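Local coordinates for protein lactate dehydrogenase, adjacent gene encodes predicted malate dehydrogenase (Cryptosporidium parvum, PDB 4ND2) that probably interconverts pyruvate and (S)-lactate with NAD(H) as cofactor, and binds pyruvate beside the dinucleotide, at residues A[146-151]-A[237-242]; A[152-157]-A[183-188]. All coordinates share one frame; numbering follows the deposited sequence.

Contact 1: residues A[146-151]-A[237-242]; sequences AGVLDS and AAAAVK. With PYR (pyruvic acid), chain D.
V148 and A239 meet where the first turn of helix 147-162 lies against the N-terminal half of helix 234-248. Both side chains leave their backbones toward the other segment, and CG1 of V148 comes to 3.6 Å from CB of A239. With CG1 of V148 anti to the backbone N (chi1 172°), this branch reaches the alanine, while CB of V148 stays 3.9 Å from CB of A239. The single methyl of A239 lets the backbones come close, CA of V148 to CA of A239 being 5.8 Å, and the same methyl lies 4.2 Å from the backbone N of L149. One residue on, L149 turns past A239 toward the substrate: its CD2 is 3.6 Å from OXT of pyruvate, an apolar wall beside the carboxylate, and it also touches the dinucleotide. Within the turn, OG of S151 gives a 2.7 Å hydrogen bond to O of G147, which also accepts from N of S151 on the opposite face of its carbonyl plane. OD2 of D150 is hydrogen-bonded to ND1 of H177, the predicted proton acceptor. M54 of the second subunit packs on L149 and A239. Around this helix pair, A237 and A240 touch helix 14-26, and V148 packs on V255 of strand 253-261.

Contact 2: residues A[152-157]-A[183-188]; sequences SRFRTF and PATSSV. Unlike the reference sequence in segment 183-188: A184 (reference Val). With PYR (pyruvic acid), chain D.
Helix 147-162 of the C-terminal lactate/malate dehydrogenase domain carries two unlike neighbours here: R153 serves the substrate site, while F154 packs against the loop that joins strands 182-183 and 189-190. The F154 ring presents one face to P183, whose CB stands 3.5 Å from the ring centroid and only 11° off its normal, a CH-pi contact almost over the middle. With CG of F154 anti to the backbone N (chi1 -169°), the ring projects from the helix into the loop 183-188. There CG2 of T185 lies near the ring plane, 4.1 Å from CZ of F154, and CG2 of V188 comes obliquely to 3.8 Å from CE2 of F154. A184, which differs from the reference sequence, centres an inverse gamma turn between P183 and T185. The R153 chain runs extended from CG to NE, and its two terminal nitrogens meet the pyruvate carboxylate side by side: NH1 to OXT at 2.9 Å and NH2 to O at 2.8 Å, the latter nearly straight at 163°. Paired donors facing paired acceptors restrict rotation of the carboxylate and probably balance its charge, whereas F154 meets the loop through apolar and CH-pi contacts, with no hydrogen bond between the two segments.

Segments 146-151 and 152-157 follow one another on helix 147-162, so contacts 1 and 2 share one rod, with centres about 14 Å apart. Contact 2 is nested along the chain inside the loop closed by contact 1. Pyruvate joins them: L149 from contact 1 offers it an apolar side, R153 from contact 2 a charged one, and R90, N122 and H177 add further hydrogen bonds. L149 touches the bound 3-acetylpyridine adenine dinucleotide, whereas the F154 side chain is about 13 Å from it, and contact 2 is the more peripheral, its centre about 16 Å from the chain centre against 5 Å. M54 of the second subunit packs on L149 and S152, one in each part of the shared helix, as well as on A239.

Contact 1: residues A[146-151]-A[237-242]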
loop_
_atom_site.group_PDB
_atom_site.type_symbol
_atom_site.label_atom_id
_atom_site.label_comp_id
_atom_site.label_asym_id
_atom_site.label_seq_id
_atom_site.Cartn_x
_atom_site.Cartn_y
_atom_site.Cartn_z
ATOM N N ALA A 146 -5.813 19.052 -14.522
ATOM C CA ALA A 146 -6.534 18.770 -15.757
ATOM C C ALA A 146 -5.816 17.697 -16.561
ATOM O O ALA A 146 -6.399 16.665 -16.883
ATOM C CB ALA A 146 -6.695 20.034 -16.586
ATOM N N GLY A 147 -4.548 17.956 -16.874
ATOM C CA GLY A 147 -3.733 17.060 -17.687
ATOM C C GLY A 147 -3.646 15.625 -17.192
ATOM O O GLY A 147 -3.620 14.698 -17.998
ATOM N N VAL A 148 -3.594 15.436 -15.872
ATOM C CA VAL A 148 -3.553 14.084 -15.302
ATOM C C VAL A 148 -4.845 13.332 -15.630
ATOM O O VAL A 148 -4.804 12.151 -15.981
ATOM C CB VAL A 148 -3.304 14.095 -13.775
ATOM C CG1 VAL A 148 -3.453 12.697 -13.189
ATOM C CG2 VAL A 148 -1.914 14.635 -13.470
ATOM N N LEU A 149 -5.981 14.018 -15.534
ATOM C CA LEU A 149 -7.267 13.419 -15.888
ATOM C C LEU A 149 -7.349 13.137 -17.389
ATOM O O LEU A 149 -7.693 12.029 -17.796
ATOM C CB LEU A 149 -8.425 14.329 -15.465
ATOM C CG LEU A 149 -9.840 13.824 -15.762
ATOM C CD1 LEU A 149 -10.147 12.558 -14.975
ATOM C CD2 LEU A 149 -10.855 14.912 -15.452
ATOM N N ASP A 150 -7.033 14.146 -18.198
ATOM C CA ASP A 150 -7.099 14.020 -19.657
ATOM C C ASP A 150 -6.144 12.941 -20.170
ATOM O O ASP A 150 -6.530 12.100 -20.983
ATOM C CB ASP A 150 -6.791 15.362 -20.338
ATOM C CG ASP A 150 -7.887 16.399 -20.123
ATOM O OD1 ASP A 150 -9.063 16.014 -19.952
ATOM O OD2 ASP A 150 -7.576 17.611 -20.138
ATOM N N SER A 151 -4.911 12.960 -19.674
ATOM C CA SER A 151 -3.906 11.970 -20.066
ATOM C C SER A 151 -4.258 10.567 -19.575
ATOM O O SER A 151 -4.027 9.590 -20.286
ATOM C CB SER A 151 -2.526 12.373 -19.554
ATOM O OG SER A 151 -2.172 13.661 -20.024
ATOM N N ALA A 237 -10.758 13.571 -8.499
ATOM C CA ALA A 237 -10.285 13.549 -7.114
ATOM C C ALA A 237 -8.935 12.841 -7.013
ATOM O O ALA A 237 -8.000 13.355 -6.393
ATOM C CB ALA A 237 -11.302 12.858 -6.218
ATOM N N ALA A 238 -8.849 11.663 -7.627
ATOM C CA ALA A 238 -7.629 10.861 -7.597
ATOM C C ALA A 238 -6.470 11.601 -8.251
ATOM O O ALA A 238 -5.344 11.552 -7.755
ATOM C CB ALA A 238 -7.858 9.522 -8.279
ATOM N N ALA A 239 -6.756 12.284 -9.360
ATOM C CA ALA A 239 -5.752 13.072 -10.074
ATOM C C ALA A 239 -5.159 14.165 -9.188
ATOM O O ALA A 239 -3.945 14.369 -9.169
ATOM C CB ALA A 239 -6.361 13.685 -11.326
ATOM N N ALA A 240 -6.025 14.861 -8.452
ATOM C CA ALA A 240 -5.587 15.914 -7.533
ATOM C C ALA A 240 -4.682 15.366 -6.431
ATOM O O ALA A 240 -3.712 16.018 -6.040
ATOM C CB ALA A 240 -6.791 16.615 -6.923
ATOM N N VAL A 241 -5.002 14.170 -5.937
ATOM C CA VAL A 241 -4.206 13.525 -4.890
ATOM C C VAL A 241 -2.813 13.164 -5.412
ATOM O O VAL A 241 -1.817 13.351 -4.710
ATOM C CB VAL A 241 -4.908 12.267 -4.318
ATOM C CG1 VAL A 241 -3.995 11.522 -3.351
ATOM C CG2 VAL A 241 -6.203 12.649 -3.614
ATOM N N LYS A 242 -2.740 12.668 -6.645
ATOM C CA LYS A 242 -1.448 12.361 -7.264
ATOM C C LYS A 242 -0.576 13.613 -7.337
ATOM O O LYS A 242 0.624 13.551 -7.082
ATOM C CB LYS A 242 -1.628 11.762 -8.666
ATOM C CG LYS A 242 -2.383 10.437 -8.720
ATOM C CD LYS A 242 -1.770 9.338 -7.862
ATOM C CE LYS A 242 -0.393 8.920 -8.361
ATOM N NZ LYS A 242 0.176 7.837 -7.515
HETATM C C PYR D . -13.974 16.669 -16.859
HETATM O O PYR D . -14.498 15.598 -16.472
HETATM O OXT PYR D . -13.025 16.664 -17.674
HETATM C CA PYR D . -14.484 17.951 -16.368
HETATM O O3 PYR D . -13.838 18.970 -16.553
HETATM C CB PYR D . -15.799 17.995 -15.648
#

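Contact 2: residues A[152-157]-A[183-188]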
loop_
_atom_site.group_PDB
_atom_site.type_symbol
_atom_site.label_atom_id
_atom_site.label_comp_id
_atom_site.label_asym_id
_atom_site.label_seq_id
_atom_site.Cartn_x
_atom_site.Cartn_y
_atom_site.Cartn_z
ATOM N N SER A 152 -4.825 10.465 -18.373
ATOM C CA SER A 152 -5.256 9.165 -17.843
ATOM C C SER A 152 -6.348 8.543 -18.709
ATOM O O SER A 152 -6.331 7.336 -18.971
ATOM C CB SER A 152 -5.741 9.288 -16.393
ATOM O OG SER A 152 -4.671 9.623 -15.527
ATOM N N ARG A 153 -7.292 9.367 -19.153
ATOM C CA ARG A 153 -8.321 8.919 -20.086
ATOM C C ARG A 153 -7.687 8.477 -21.409
ATOM O O ARG A 153 -8.007 7.412 -21.925
ATOM C CB ARG A 153 -9.345 10.030 -20.329
ATOM C CG ARG A 153 -10.250 10.288 -19.132
ATOM C CD ARG A 153 -10.907 11.655 -19.199
ATOM N NE ARG A 153 -11.936 11.811 -18.170
ATOM C CZ ARG A 153 -12.612 12.936 -17.945
ATOM N NH1 ARG A 153 -12.377 14.029 -18.669
ATOM N NH2 ARG A 153 -13.528 12.970 -16.982
ATOM N N PHE A 154 -6.783 9.303 -21.929
ATOM C CA PHE A 154 -6.073 9.034 -23.184
ATOM C C PHE A 154 -5.310 7.707 -23.085
ATOM O O PHE A 154 -5.475 6.828 -23.932
ATOM C CB PHE A 154 -5.132 10.218 -23.485
ATOM C CG PHE A 154 -4.518 10.218 -24.870
ATOM C CD1 PHE A 154 -5.183 9.697 -25.976
ATOM C CD2 PHE A 154 -3.275 10.807 -25.067
ATOM C CE1 PHE A 154 -4.601 9.731 -27.234
ATOM C CE2 PHE A 154 -2.691 10.848 -26.324
ATOM C CZ PHE A 154 -3.356 10.307 -27.409
ATOM N N ARG A 155 -4.516 7.554 -22.024
ATOM C CA ARG A 155 -3.768 6.312 -21.770
ATOM C C ARG A 155 -4.681 5.096 -21.630
ATOM O O ARG A 155 -4.387 4.022 -22.156
ATOM C CB ARG A 155 -2.939 6.433 -20.490
ATOM C CG ARG A 155 -1.795 7.425 -20.557
ATOM C CD ARG A 155 -1.216 7.668 -19.171
ATOM N NE ARG A 155 -0.366 6.564 -18.734
ATOM C CZ ARG A 155 0.192 6.464 -17.530
ATOM N NH1 ARG A 155 -0.013 7.393 -16.605
ATOM N NH2 ARG A 155 0.960 5.420 -17.248
ATOM N N THR A 156 -5.779 5.276 -20.902
ATOM C CA THR A 156 -6.737 4.204 -20.647
ATOM C C THR A 156 -7.370 3.691 -21.939
ATOM O O THR A 156 -7.488 2.484 -22.133
ATOM C CB THR A 156 -7.832 4.674 -19.665
ATOM O OG1 THR A 156 -7.227 4.965 -18.399
ATOM C CG2 THR A 156 -8.906 3.614 -19.466
ATOM N N PHE A 157 -7.759 4.610 -22.818
ATOM C CA PHE A 157 -8.397 4.246 -24.081
ATOM C C PHE A 157 -7.429 3.515 -25.012
ATOM O O PHE A 157 -7.814 2.558 -25.675
ATOM C CB PHE A 157 -8.984 5.479 -24.777
ATOM C CG PHE A 157 -10.039 6.201 -23.971
ATOM C CD1 PHE A 157 -10.862 5.519 -23.074
ATOM C CD2 PHE A 157 -10.225 7.565 -24.128
ATOM C CE1 PHE A 157 -11.829 6.192 -22.345
ATOM C CE2 PHE A 157 -11.197 8.239 -23.406
ATOM C CZ PHE A 157 -11.996 7.553 -22.513
ATOM N N PRO A 183 -4.515 15.720 -27.431
ATOM C CA PRO A 183 -3.871 14.436 -27.162
ATOM C C PRO A 183 -2.779 14.186 -28.201
ATOM O O PRO A 183 -3.081 13.979 -29.376
ATOM C CB PRO A 183 -5.019 13.422 -27.288
ATOM C CG PRO A 183 -6.271 14.226 -27.193
ATOM C CD PRO A 183 -5.929 15.547 -27.803
ATOM N N ALA A 184 -1.525 14.236 -27.765
ATOM C CA ALA A 184 -0.381 14.187 -28.674
ATOM C C ALA A 184 -0.071 12.755 -29.102
ATOM O O ALA A 184 0.721 12.064 -28.464
ATOM C CB ALA A 184 0.835 14.825 -28.018
ATOM N N THR A 185 -0.689 12.318 -30.195
ATOM C CA THR A 185 -0.511 10.947 -30.676
ATOM C C THR A 185 0.935 10.631 -31.067
ATOM O O THR A 185 1.348 9.478 -30.992
ATOM C CB THR A 185 -1.412 10.633 -31.889
ATOM O OG1 THR A 185 -1.149 11.570 -32.938
ATOM C CG2 THR A 185 -2.885 10.689 -31.507
ATOM N N SER A 186 1.698 11.646 -31.472
ATOM C CA SER A 186 3.059 11.431 -31.977
ATOM C C SER A 186 4.021 10.865 -30.928
ATOM O O SER A 186 4.946 10.127 -31.273
ATOM C CB SER A 186 3.635 12.729 -32.554
ATOM O OG SER A 186 3.920 13.667 -31.531
ATOM N N SER A 187 3.804 11.211 -29.661
ATOM C CA SER A 187 4.675 10.769 -28.572
ATOM C C SER A 187 4.048 9.672 -27.703
ATOM O O SER A 187 4.510 9.421 -26.592
ATOM C CB SER A 187 5.055 11.964 -27.699
ATOM O OG SER A 187 3.899 12.575 -27.157
ATOM N N VAL A 188 3.001 9.022 -28.206
ATOM C CA VAL A 188 2.418 7.872 -27.525
ATOM C C VAL A 188 3.340 6.663 -27.689
ATOM O O VAL A 188 3.891 6.437 -28.768
ATOM C CB VAL A 188 1.018 7.532 -28.081
ATOM C CG1 VAL A 188 0.535 6.176 -27.582
ATOM C CG2 VAL A 188 0.021 8.621 -27.708
HETATM C C PYR D . -13.974 16.669 -16.859
HETATM O O PYR D . -14.498 15.598 -16.472
HETATM O OXT PYR D . -13.025 16.664 -17.674
HETATM C CA PYR D . -14.484 17.951 -16.368
HETATM O O3 PYR D . -13.838 18.970 -16.553
HETATM C CB PYR D . -15.799 17.995 -15.648
#